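Local coordinates for hypothetical protein Atu0240 (PDB 2GAX), which is of unknown function but belongs to the DUF2000 family, probably related to the PTH2 peptidyl-tRNA hydrolases, at residues 84-89 / 99-104; 70-75 / 110-115. One frame throughout, in Å; residues are numbered along the deposited sequence.

Contact 1 of 2, residues 84-89 / 99-104; sequences LYIEEM and RQVFSH
A selenium atom beside a phenyl ring marks this interface, where selenomethionine Met89 and Phe102 make a Met-aromatic contact. SE of Met89 lies 3.9 Å from Phe102 CD1, in an oblique direction to the ring. The two side chains run alongside each other and point the same way. Rotation about the CG-SE bond (chi3 52°) bends the Met89 chain and sets its methyl CE over the centre of the Tyr85 ring, 3.9 Å above the plane, so that one side chain serves two aromatic groups. The Phe102 ring is brought here by its first torsion, with CG anti to the backbone N (chi1 -171°). Leu84 crosses it at about a right angle and puts CD2 against the ring edge, 3.8 Å from Phe102 CZ. Ile86 reaches the helix by both branches: CG2 approaches the ring obliquely, while CD1 ends against the helix backbone, 3.9 Å from Phe102 CA. At the 3-10 turn, residues 87-89, Val101 CG2 lies 3.8 Å from Glu88 CB, while CG1 sits between that CB and Met89 CG. Glu88 lends just its aliphatic root, for its chain bends at chi2 and carries the carboxylate away. No hydrogen bond joins the segments, and the contact rests on apolar and selenium-aromatic packing near the protein surface. Helix 95-102 thus lies against the outermost strand 83-86 and the 3-10 turn following it, while Tyr85, pointing away from that helix, packs on helix 16-33.

Contact 2 of 2, residues 70-75 / 110-115; sequences KIHQRS and AKVVGM
The side chain of selenomethionine Met115 stretches from strand 112-115 to the helix with its first two torsions both extended and turns only at chi3, 99°. This bend separates the tasks of its last two atoms. SE rests 3.7 Å from His72 CA and equally close to Ser75 OG, with a looser, oblique approach to the His72 ring, whereas CE turns to Ile71, 3.5 Å from its CG2, and also lies near Ser75 CB. The Ile71 branch that meets it is the one anti to the backbone N. Ser75 holds OG in the crowded position between its backbone N and carbonyl carbon (chi1 67°), from which it donates a 2.7 Å hydrogen bond to His72 O, on a lone pair in the carbonyl plane. The buried hydroxyl is thereby satisfied within its own helix and packs against the selenium. His72, with CG anti to its N, places the imidazole beside Val112, ND1 3.8 Å from Val112 CG2, an oblique approach. The axes of 70-75 and 112-115 come within 9.9 Å at 50°. Helix 65-77 thus lies on this part of the mixed sheet; Ile127 of helix 121-127 and Leu84 of the adjoining strand 83-86 also pack on Met115.

Contact 2 is buried, all its touching residues being enclosed, whereas contact 1 lies nearer the surface and, within the chain, is nested inside the loop that contact 2 closes. Both reach the same mixed sheet through neighbouring strands, 83-86 and 112-120. Tyr85 O probably accepts a hydrogen bond from Val113 N, at the classic beta bulge where Val113 and Gly114 both face Tyr85. Each contact includes a selenomethionine and lacks hydrogen bonds between its segments; Phe102 dominates contact 1 and Met115 contact 2. In contact 1 the selenium comes from the 3-10 turn and meets a phenyl ring; in contact 2 it comes from the strand to a helix backbone and a serine hydroxyl, with the His72 ring more loosely approached.

Contact 1 of 2, residues 84-89 / 99-104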
loop_
_atom_site.group_PDB
_atom_site.type_symbol
_atom_site.label_atom_id
_atom_site.label_comp_id
_atom_site.label_asym_id
_atom_site.label_seq_id
_atom_site.Cartn_x
_atom_site.Cartn_y
_atom_site.Cartn_z
ATOM N N LEU A 84 0.241 -5.495 -2.363
ATOM C CA LEU A 84 0.902 -6.312 -1.346
ATOM C C LEU A 84 2.362 -6.545 -1.703
ATOM O O LEU A 84 2.705 -6.721 -2.877
ATOM C CB LEU A 84 0.189 -7.649 -1.154
ATOM C CG LEU A 84 0.350 -8.310 0.226
ATOM C CD1 LEU A 84 -0.436 -7.606 1.306
ATOM C CD2 LEU A 84 0.006 -9.788 0.173
ATOM N N TYR A 85 3.202 -6.540 -0.673
ATOM C CA TYR A 85 4.653 -6.660 -0.819
ATOM C C TYR A 85 5.115 -7.586 0.303
ATOM O O TYR A 85 4.826 -7.330 1.476
ATOM C CB TYR A 85 5.275 -5.265 -0.660
ATOM C CG TYR A 85 6.666 -5.059 -1.230
ATOM C CD1 TYR A 85 6.900 -4.076 -2.202
ATOM C CD2 TYR A 85 7.756 -5.829 -0.793
ATOM C CE1 TYR A 85 8.189 -3.871 -2.732
ATOM C CE2 TYR A 85 9.030 -5.624 -1.302
ATOM C CZ TYR A 85 9.238 -4.657 -2.265
ATOM O OH TYR A 85 10.514 -4.463 -2.751
ATOM N N ILE A 86 5.786 -8.678 -0.060
ATOM C CA ILE A 86 6.297 -9.654 0.914
ATOM C C ILE A 86 7.819 -9.530 1.027
ATOM O O ILE A 86 8.466 -9.001 0.133
ATOM C CB ILE A 86 5.899 -11.139 0.590
ATOM C CG1 ILE A 86 6.516 -11.624 -0.739
ATOM C CG2 ILE A 86 4.371 -11.306 0.556
ATOM C CD1 ILE A 86 6.477 -13.146 -0.919
ATOM N N GLU A 87 8.367 -10.022 2.135
ATOM C CA GLU A 87 9.790 -9.906 2.436
ATOM C C GLU A 87 10.699 -10.452 1.331
ATOM O O GLU A 87 11.728 -9.850 1.008
ATOM C CB GLU A 87 10.093 -10.622 3.753
ATOM C CG GLU A 87 11.468 -10.292 4.355
ATOM C CD GLU A 87 11.690 -10.979 5.693
ATOM O OE1 GLU A 87 10.842 -10.828 6.586
ATOM O OE2 GLU A 87 12.715 -11.689 5.836
ATOM N N GLU A 88 10.306 -11.587 0.755
ATOM C CA GLU A 88 11.118 -12.265 -0.239
ATOM C C GLU A 88 11.299 -11.434 -1.494
ATOM O O GLU A 88 12.249 -11.652 -2.232
ATOM C CB GLU A 88 10.536 -13.632 -0.594
ATOM C CG GLU A 88 10.757 -14.723 0.442
ATOM C CD GLU A 88 9.857 -14.626 1.662
ATOM O OE1 GLU A 88 8.937 -13.772 1.707
ATOM O OE2 GLU A 88 10.067 -15.427 2.586
HETATM N N MSE A 89 10.402 -10.474 -1.732
HETATM C CA MSE A 89 10.507 -9.608 -2.913
HETATM C C MSE A 89 11.688 -8.625 -2.871
HETATM O O MSE A 89 11.994 -7.978 -3.869
HETATM C CB MSE A 89 9.185 -8.879 -3.174
HETATM C CG MSE A 89 8.114 -9.823 -3.663
HETATM SE SE MSE A 89 6.317 -9.050 -3.568
HETATM C CE MSE A 89 6.618 -7.360 -4.511
ATOM N N ARG A 99 6.816 -11.744 -8.804
ATOM C CA ARG A 99 5.483 -12.353 -8.965
ATOM C C ARG A 99 5.561 -13.864 -8.753
ATOM O O ARG A 99 4.674 -14.448 -8.131
ATOM C CB ARG A 99 4.851 -12.004 -10.305
ATOM C CG ARG A 99 4.290 -10.583 -10.364
ATOM C CD ARG A 99 3.449 -10.350 -11.604
ATOM N NE ARG A 99 4.239 -10.411 -12.827
ATOM C CZ ARG A 99 4.291 -11.461 -13.650
ATOM N NH1 ARG A 99 3.599 -12.565 -13.405
ATOM N NH2 ARG A 99 5.059 -11.414 -14.734
ATOM N N GLN A 100 6.657 -14.476 -9.216
ATOM C CA GLN A 100 6.896 -15.918 -9.006
ATOM C C GLN A 100 6.998 -16.284 -7.533
ATOM O O GLN A 100 6.271 -17.159 -7.068
ATOM C CB GLN A 100 8.136 -16.411 -9.781
ATOM C CG GLN A 100 8.396 -17.925 -9.704
ATOM C CD GLN A 100 7.606 -18.719 -10.735
ATOM O OE1 GLN A 100 6.580 -19.335 -10.416
ATOM N NE2 GLN A 100 8.073 -18.696 -11.985
ATOM N N VAL A 101 7.893 -15.614 -6.798
ATOM C CA VAL A 101 8.068 -15.883 -5.368
ATOM C C VAL A 101 6.810 -15.543 -4.560
ATOM O O VAL A 101 6.455 -16.254 -3.625
ATOM C CB VAL A 101 9.332 -15.181 -4.773
ATOM C CG1 VAL A 101 9.055 -13.736 -4.396
ATOM C CG2 VAL A 101 9.817 -15.936 -3.559
ATOM N N PHE A 102 6.150 -14.452 -4.931
ATOM C CA PHE A 102 4.873 -14.089 -4.339
ATOM C C PHE A 102 3.876 -15.261 -4.377
ATOM O O PHE A 102 3.126 -15.472 -3.427
ATOM C CB PHE A 102 4.284 -12.881 -5.074
ATOM C CG PHE A 102 3.072 -12.303 -4.418
ATOM C CD1 PHE A 102 3.206 -11.404 -3.361
ATOM C CD2 PHE A 102 1.794 -12.631 -4.873
ATOM C CE1 PHE A 102 2.095 -10.839 -2.764
ATOM C CE2 PHE A 102 0.675 -12.090 -4.264
ATOM C CZ PHE A 102 0.811 -11.197 -3.211
ATOM N N SER A 103 3.877 -16.006 -5.478
ATOM C CA SER A 103 2.940 -17.134 -5.666
ATOM C C SER A 103 3.287 -18.352 -4.792
ATOM O O SER A 103 2.516 -19.321 -4.737
ATOM C CB SER A 103 2.862 -17.534 -7.153
ATOM O OG SER A 103 4.011 -18.273 -7.565
ATOM N N HIS A 104 4.447 -18.300 -4.119
ATOM C CA HIS A 104 4.906 -19.400 -3.258
ATOM C C HIS A 104 4.329 -19.336 -1.853
ATOM O O HIS A 104 4.544 -20.256 -1.049
ATOM C CB HIS A 104 6.442 -19.454 -3.193
ATOM C CG HIS A 104 7.088 -19.798 -4.502
ATOM N ND1 HIS A 104 8.445 -19.702 -4.708
ATOM C CD2 HIS A 104 6.557 -20.219 -5.675
ATOM C CE1 HIS A 104 8.726 -20.062 -5.948
ATOM N NE2 HIS A 104 7.598 -20.386 -6.555
#

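Contact 2 of 2, residues 70-75 / 110-115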
loop_
_atom_site.group_PDB
_atom_site.type_symbol
_atom_site.label_atom_id
_atom_site.label_comp_id
_atom_site.label_asym_id
_atom_site.label_seq_id
_atom_site.Cartn_x
_atom_site.Cartn_y
_atom_site.Cartn_z
ATOM N N LYS A 70 -3.222 -10.272 10.003
ATOM C CA LYS A 70 -4.675 -10.187 10.190
ATOM C C LYS A 70 -5.314 -9.094 9.329
ATOM O O LYS A 70 -6.396 -9.295 8.782
ATOM C CB LYS A 70 -5.078 -10.058 11.671
ATOM C CG LYS A 70 -4.250 -9.079 12.471
ATOM C CD LYS A 70 -4.914 -8.710 13.819
ATOM C CE LYS A 70 -4.273 -7.438 14.430
ATOM N NZ LYS A 70 -4.116 -6.297 13.437
ATOM N N ILE A 71 -4.629 -7.958 9.201
ATOM C CA ILE A 71 -5.044 -6.867 8.307
ATOM C C ILE A 71 -5.158 -7.386 6.868
ATOM O O ILE A 71 -6.173 -7.173 6.196
ATOM C CB ILE A 71 -4.077 -5.652 8.413
ATOM C CG1 ILE A 71 -4.259 -4.958 9.774
ATOM C CG2 ILE A 71 -4.327 -4.662 7.274
ATOM C CD1 ILE A 71 -3.183 -3.931 10.147
ATOM N N HIS A 72 -4.122 -8.087 6.416
ATOM C CA HIS A 72 -4.154 -8.787 5.135
ATOM C C HIS A 72 -5.395 -9.707 5.039
ATOM O O HIS A 72 -6.212 -9.583 4.121
ATOM C CB HIS A 72 -2.843 -9.554 4.955
ATOM C CG HIS A 72 -2.759 -10.356 3.693
ATOM N ND1 HIS A 72 -1.864 -11.393 3.542
ATOM C CD2 HIS A 72 -3.445 -10.278 2.527
ATOM C CE1 HIS A 72 -2.003 -11.921 2.341
ATOM N NE2 HIS A 72 -2.962 -11.268 1.708
ATOM N N GLN A 73 -5.544 -10.600 6.016
ATOM C CA GLN A 73 -6.712 -11.490 6.118
ATOM C C GLN A 73 -8.063 -10.764 6.142
ATOM O O GLN A 73 -9.001 -11.182 5.472
ATOM C CB GLN A 73 -6.553 -12.416 7.340
ATOM C CG GLN A 73 -5.403 -13.416 7.167
ATOM C CD GLN A 73 -5.022 -14.138 8.446
ATOM O OE1 GLN A 73 -5.119 -13.584 9.545
ATOM N NE2 GLN A 73 -4.581 -15.378 8.312
ATOM N N ARG A 74 -8.158 -9.670 6.886
ATOM C CA ARG A 74 -9.379 -8.874 6.923
ATOM C C ARG A 74 -9.716 -8.289 5.552
ATOM O O ARG A 74 -10.884 -8.249 5.185
ATOM C CB ARG A 74 -9.288 -7.742 7.942
ATOM C CG ARG A 74 -9.206 -8.166 9.398
ATOM C CD ARG A 74 -9.611 -7.005 10.263
ATOM N NE ARG A 74 -9.290 -7.226 11.670
ATOM C CZ ARG A 74 -8.283 -6.645 12.313
ATOM N NH1 ARG A 74 -7.485 -5.787 11.690
ATOM N NH2 ARG A 74 -8.087 -6.913 13.598
ATOM N N SER A 75 -8.704 -7.836 4.800
ATOM C CA SER A 75 -8.969 -7.210 3.495
ATOM C C SER A 75 -9.546 -8.203 2.491
ATOM O O SER A 75 -10.432 -7.856 1.724
ATOM C CB SER A 75 -7.723 -6.530 2.918
ATOM O OG SER A 75 -6.734 -7.485 2.572
ATOM N N ALA A 110 2.656 -16.076 4.431
ATOM C CA ALA A 110 3.449 -14.971 3.883
ATOM C C ALA A 110 4.098 -14.103 4.973
ATOM O O ALA A 110 3.587 -14.002 6.099
ATOM C CB ALA A 110 2.614 -14.114 2.927
ATOM N N LYS A 111 5.235 -13.494 4.638
ATOM C CA LYS A 111 5.824 -12.473 5.504
ATOM C C LYS A 111 5.571 -11.126 4.841
ATOM O O LYS A 111 6.424 -10.602 4.148
ATOM C CB LYS A 111 7.320 -12.709 5.721
ATOM C CG LYS A 111 7.641 -13.993 6.457
ATOM C CD LYS A 111 9.111 -14.383 6.274
ATOM C CE LYS A 111 9.576 -15.312 7.390
ATOM N NZ LYS A 111 10.497 -16.377 6.881
ATOM N N VAL A 112 4.357 -10.606 5.010
ATOM C CA VAL A 112 4.005 -9.317 4.434
ATOM C C VAL A 112 4.821 -8.223 5.092
ATOM O O VAL A 112 4.917 -8.158 6.322
ATOM C CB VAL A 112 2.514 -8.987 4.572
ATOM C CG1 VAL A 112 2.204 -7.642 3.916
ATOM C CG2 VAL A 112 1.673 -10.077 3.915
ATOM N N VAL A 113 5.426 -7.384 4.256
ATOM C CA VAL A 113 6.144 -6.209 4.743
ATOM C C VAL A 113 5.390 -4.903 4.471
ATOM O O VAL A 113 5.701 -3.865 5.045
ATOM C CB VAL A 113 7.600 -6.173 4.230
ATOM C CG1 VAL A 113 8.343 -7.433 4.705
ATOM C CG2 VAL A 113 7.655 -6.071 2.695
ATOM N N GLY A 114 4.377 -4.960 3.613
ATOM C CA GLY A 114 3.547 -3.783 3.361
ATOM C C GLY A 114 2.290 -4.138 2.605
ATOM O O GLY A 114 2.267 -5.112 1.863
HETATM N N MSE A 115 1.254 -3.336 2.816
HETATM C CA MSE A 115 -0.005 -3.440 2.088
HETATM C C MSE A 115 -0.595 -2.050 1.941
HETATM O O MSE A 115 -0.427 -1.198 2.819
HETATM C CB MSE A 115 -0.996 -4.334 2.828
HETATM C CG MSE A 115 -2.287 -4.614 2.060
HETATM SE SE MSE A 115 -3.550 -5.716 3.117
HETATM C CE MSE A 115 -4.730 -4.311 3.786
#